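Cytochrome c'' (Methylophilus methylotrophus, PDB 1GU2) probably carries electrons through a covalently attached heme c whose iron is held by two axial side chains in the oxidised protein. Local coordinates at residues 28-31 against 32-35; 9-12 against 13-17. All blocks are in the same frame, centred on the assembly; numbering follows the deposited sequence. Where two conformers were deposited one is given.

Contact 1 of 2, residues 28-31 against 32-35; sequences ITDG and KIFF
G31 and K32, neighbours in the chain, each take part in a backbone bond one turn long: K32 N donates to I28 O at 3.0 Å, and G31 O accepts from F35 N at 3.1 Å. The second is the more bent, with an N-H...O angle of 149°. K32 CB also rests against I28 O, 3.5 Å away; with CG anti to the backbone N (chi1 -178°) and the rest of the chain extended, its ammonium end leads away from the preceding turn. I33, the third main participant, lies alongside T29, both side chains pointing the same way. Its N donates to T29 O, while CG1 rests 3.3 Å from that same oxygen and CD1 runs back to the methyl CG2 of T29 at 4.0 Å. The chi1 of I33, -71°, keeps CG1 beside its own backbone N, close to the oxygen that this N binds. These are successive i to i+4 steps of the α-helix 28-36, which belongs to a c-type cytochrome and carries part of its heme pocket. F34 N completes the set by donating to D30 O at 2.9 Å, and the ring of F34 presents its edge to G31 O, with CD1 4.1 Å from that oxygen. Beyond G31 the two phenylalanines diverge into the interior: F34 touches heme c and E108 of helix 106-118, whereas F35 packs on C49, which binds the heme covalently, and on the axial ligand H53. At the helix start, S27 OG is hydrogen-bonded to D30 N.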
loop_
_atom_site.group_PDB
_atom_site.type_symbol
_atom_site.label_atom_id
_atom_site.label_comp_id
_atom_site.label_asym_id
_atom_site.label_seq_id
_atom_site.Cartn_x
_atom_site.Cartn_y
_atom_site.Cartn_z
ATOM N N ILE A 28 -5.804 -5.301 -9.217
ATOM C CA ILE A 28 -6.302 -4.315 -8.276
ATOM C C ILE A 28 -7.305 -4.895 -7.284
ATOM O O ILE A 28 -7.382 -4.389 -6.156
ATOM C CB ILE A 28 -6.878 -3.156 -9.070
ATOM C CG1 ILE A 28 -5.595 -2.353 -9.440
ATOM C CG2 ILE A 28 -7.893 -2.238 -8.474
ATOM C CD1 ILE A 28 -5.896 -1.781 -10.762
ATOM N N THR A 29 -8.028 -5.927 -7.646
ATOM C CA THR A 29 -8.879 -6.642 -6.708
ATOM C C THR A 29 -8.072 -7.206 -5.547
ATOM O O THR A 29 -8.438 -7.093 -4.352
ATOM C CB THR A 29 -9.654 -7.761 -7.434
ATOM O OG1 THR A 29 -10.538 -7.209 -8.403
ATOM C CG2 THR A 29 -10.577 -8.466 -6.435
ATOM N N ASP A 30 -6.951 -7.858 -5.900
ATOM C CA ASP A 30 -6.130 -8.404 -4.815
ATOM C C ASP A 30 -5.492 -7.317 -3.999
ATOM O O ASP A 30 -5.327 -7.488 -2.783
ATOM C CB ASP A 30 -5.080 -9.350 -5.400
ATOM C CG ASP A 30 -5.655 -10.669 -5.922
ATOM O OD1 ASP A 30 -4.903 -11.295 -6.714
ATOM O OD2 ASP A 30 -6.779 -11.050 -5.558
ATOM N N GLY A 31 -5.113 -6.215 -4.598
ATOM C CA GLY A 31 -4.555 -5.096 -3.813
ATOM C C GLY A 31 -5.568 -4.537 -2.835
ATOM O O GLY A 31 -5.196 -4.245 -1.692
ATOM N N LYS A 32 -6.828 -4.395 -3.244
ATOM C CA LYS A 32 -7.867 -3.939 -2.364
ATOM C C LYS A 32 -8.142 -4.941 -1.230
ATOM O O LYS A 32 -8.321 -4.580 -0.057
ATOM C CB LYS A 32 -9.158 -3.651 -3.191
ATOM C CG LYS A 32 -10.287 -3.120 -2.350
ATOM C CD LYS A 32 -11.529 -2.842 -3.184
ATOM C CE LYS A 32 -12.527 -2.000 -2.425
ATOM N NZ LYS A 32 -13.468 -1.346 -3.357
ATOM N N ILE A 33 -8.166 -6.248 -1.558
ATOM C CA ILE A 33 -8.357 -7.251 -0.513
ATOM C C ILE A 33 -7.217 -7.200 0.472
ATOM O O ILE A 33 -7.485 -7.272 1.684
ATOM C CB ILE A 33 -8.495 -8.637 -1.148
ATOM C CG1 ILE A 33 -9.808 -8.816 -1.889
ATOM C CG2 ILE A 33 -8.292 -9.731 -0.087
ATOM C CD1 ILE A 33 -9.889 -10.028 -2.787
ATOM N N PHE A 34 -5.990 -7.058 0.019
ATOM C CA PHE A 34 -4.827 -6.971 0.887
ATOM C C PHE A 34 -4.979 -5.781 1.836
ATOM O O PHE A 34 -4.701 -5.864 3.026
ATOM C CB PHE A 34 -3.596 -6.834 0.006
ATOM C CG PHE A 34 -2.317 -6.422 0.701
ATOM C CD1 PHE A 34 -1.938 -5.073 0.684
ATOM C CD2 PHE A 34 -1.520 -7.361 1.336
ATOM C CE1 PHE A 34 -0.753 -4.663 1.257
ATOM C CE2 PHE A 34 -0.321 -6.949 1.919
ATOM C CZ PHE A 34 0.007 -5.611 1.881
ATOM N N PHE A 35 -5.437 -4.637 1.345
ATOM C CA PHE A 35 -5.572 -3.398 2.130
ATOM C C PHE A 35 -6.609 -3.516 3.232
ATOM O O PHE A 35 -6.423 -2.929 4.299
ATOM C CB PHE A 35 -5.908 -2.262 1.154
ATOM C CG PHE A 35 -6.030 -0.890 1.756
ATOM C CD1 PHE A 35 -4.931 -0.223 2.303
ATOM C CD2 PHE A 35 -7.263 -0.243 1.794
ATOM C CE1 PHE A 35 -5.059 1.039 2.877
ATOM C CE2 PHE A 35 -7.416 1.028 2.345
ATOM C CZ PHE A 35 -6.302 1.662 2.888
#

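Contact 2 of 2, residues 9-12 against 13-17; sequences VYKY and TNIAH
Local i to i+4 contacts within one α-helix join V9-Y12 to T13-H17 in the N-terminal helix 2-19, whose buried side packs against helix 106-118 of this cytochrome. V9 O takes two bonds from T13, one from N and a shorter one from OG1 at 2.7 Å. The T13 chi1 of -65° sets the hydroxyl beside its own backbone N, in position to turn back on that carbonyl. A valine here would keep the backbone bond but would probably leave V9 O without its second donor and put a methyl against a carbonyl oxygen. V9 and T13 both touch P26, and Y12 and T13 both reach A110. On the outer side K11 and I15 lie side by side: CG of K11 is 4.1 Å from CD1 of I15, and the extended lysine chain ends in a salt bridge with E89. I15 CD1 also approaches the Y12 ring obliquely, 4.4 Å from its CD1. I15 N donates to K11 O almost straight, at 168°. The two donors of T13 meet V9 O from opposite faces of the carbonyl plane, OG1 lying 38° out of it.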
loop_
_atom_site.group_PDB
_atom_site.type_symbol
_atom_site.label_atom_id
_atom_site.label_comp_id
_atom_site.label_asym_id
_atom_site.label_seq_id
_atom_site.Cartn_x
_atom_site.Cartn_y
_atom_site.Cartn_z
ATOM N N VAL A 9 4.832 0.303 -10.063
ATOM C CA VAL A 9 4.026 -0.902 -10.352
ATOM C C VAL A 9 4.743 -1.792 -11.347
ATOM O O VAL A 9 4.819 -2.998 -11.175
ATOM C CB VAL A 9 2.642 -0.482 -10.896
ATOM C CG1 VAL A 9 1.816 -1.703 -11.356
ATOM C CG2 VAL A 9 1.841 0.266 -9.873
ATOM N N TYR A 10 5.343 -1.224 -12.435
ATOM C CA TYR A 10 6.076 -2.080 -13.378
ATOM C C TYR A 10 7.285 -2.739 -12.755
ATOM O O TYR A 10 7.563 -3.913 -12.975
ATOM C CB TYR A 10 6.581 -1.361 -14.637
ATOM C CG TYR A 10 5.435 -0.632 -15.291
ATOM C CD1 TYR A 10 5.463 0.761 -15.202
ATOM C CD2 TYR A 10 4.396 -1.283 -15.949
ATOM C CE1 TYR A 10 4.451 1.512 -15.768
ATOM C CE2 TYR A 10 3.392 -0.506 -16.513
ATOM C CZ TYR A 10 3.428 0.875 -16.430
ATOM O OH TYR A 10 2.406 1.632 -16.994
ATOM N N LYS A 11 8.022 -1.963 -11.969
ATOM C CA LYS A 11 9.213 -2.483 -11.310
ATOM C C LYS A 11 8.864 -3.681 -10.444
ATOM O O LYS A 11 9.452 -4.766 -10.560
ATOM C CB LYS A 11 9.913 -1.392 -10.480
ATOM C CG LYS A 11 11.135 -1.889 -9.761
ATOM C CD LYS A 11 11.868 -0.816 -8.983
ATOM C CE LYS A 11 12.977 -1.435 -8.142
ATOM N NZ LYS A 11 13.804 -0.311 -7.534
ATOM N N TYR A 12 7.888 -3.532 -9.554
ATOM C CA TYR A 12 7.538 -4.636 -8.669
ATOM C C TYR A 12 6.872 -5.787 -9.423
ATOM O O TYR A 12 7.045 -6.966 -9.040
ATOM C CB TYR A 12 6.635 -4.162 -7.529
ATOM C CG TYR A 12 7.338 -3.254 -6.540
ATOM C CD1 TYR A 12 8.516 -3.591 -5.939
ATOM C CD2 TYR A 12 6.757 -2.038 -6.209
ATOM C CE1 TYR A 12 9.145 -2.727 -5.021
ATOM C CE2 TYR A 12 7.381 -1.183 -5.291
ATOM C CZ TYR A 12 8.559 -1.528 -4.721
ATOM O OH TYR A 12 9.144 -0.668 -3.823
ATOM N N THR A 13 6.145 -5.483 -10.500
ATOM C CA THR A 13 5.576 -6.589 -11.293
ATOM C C THR A 13 6.661 -7.451 -11.885
ATOM O O THR A 13 6.580 -8.703 -11.849
ATOM C CB THR A 13 4.720 -6.018 -12.426
ATOM O OG1 THR A 13 3.574 -5.333 -11.856
ATOM C CG2 THR A 13 4.223 -7.161 -13.300
ATOM N N ASN A 14 7.691 -6.811 -12.428
ATOM C CA ASN A 14 8.754 -7.592 -13.057
ATOM C C ASN A 14 9.537 -8.386 -12.023
ATOM O O ASN A 14 9.893 -9.556 -12.305
ATOM C CB ASN A 14 9.626 -6.643 -13.879
ATOM C CG ASN A 14 8.864 -6.079 -15.066
ATOM O OD1 ASN A 14 7.880 -6.651 -15.562
ATOM N ND2 ASN A 14 9.361 -4.928 -15.494
ATOM N N ILE A 15 9.819 -7.826 -10.833
ATOM C CA ILE A 15 10.468 -8.591 -9.766
ATOM C C ILE A 15 9.599 -9.778 -9.366
ATOM O O ILE A 15 10.088 -10.902 -9.189
ATOM C CB ILE A 15 10.762 -7.672 -8.587
ATOM C CG1 ILE A 15 11.825 -6.615 -8.933
ATOM C CG2 ILE A 15 11.161 -8.482 -7.363
ATOM C CD1 ILE A 15 11.982 -5.476 -7.950
ATOM N N ALA A 16 8.284 -9.557 -9.201
ATOM C CA ALA A 16 7.357 -10.614 -8.789
ATOM C C ALA A 16 7.286 -11.722 -9.825
ATOM O O ALA A 16 7.302 -12.906 -9.464
ATOM C CB ALA A 16 5.965 -9.999 -8.573
ATOM N N HIS A 17 7.241 -11.348 -11.093
ATOM C CA HIS A 17 7.148 -12.373 -12.139
ATOM C C HIS A 17 8.399 -13.232 -12.216
ATOM O O HIS A 17 8.316 -14.431 -12.507
ATOM C CB HIS A 17 6.896 -11.685 -13.493
ATOM C CG HIS A 17 6.824 -12.655 -14.617
ATOM N ND1 HIS A 17 7.660 -12.794 -15.657
ATOM C CD2 HIS A 17 5.911 -13.662 -14.758
ATOM C CE1 HIS A 17 7.279 -13.818 -16.442
ATOM N NE2 HIS A 17 6.203 -14.370 -15.909
#

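Overall arrangement
Both contacts lie within single helices that follow each other in the chain, 2-19 for contact 2 and 28-36 for contact 1; their centres are about 16 Å apart and they do not touch. Each is partly buried, and each packs against helix 106-118, a shared neighbour. Contact 1 lies nearer the middle of the chain, about 9 Å from its centre, and its buried phenylalanines reach the heme and its attachment site. Contact 2 is more peripheral, about 15 Å from that centre, with the Y12 side chain about 9 Å from the heme. Its hydroxyl-to-carbonyl bond has no counterpart in contact 1, where the hydrogen bonds between the turns are all backbone to backbone.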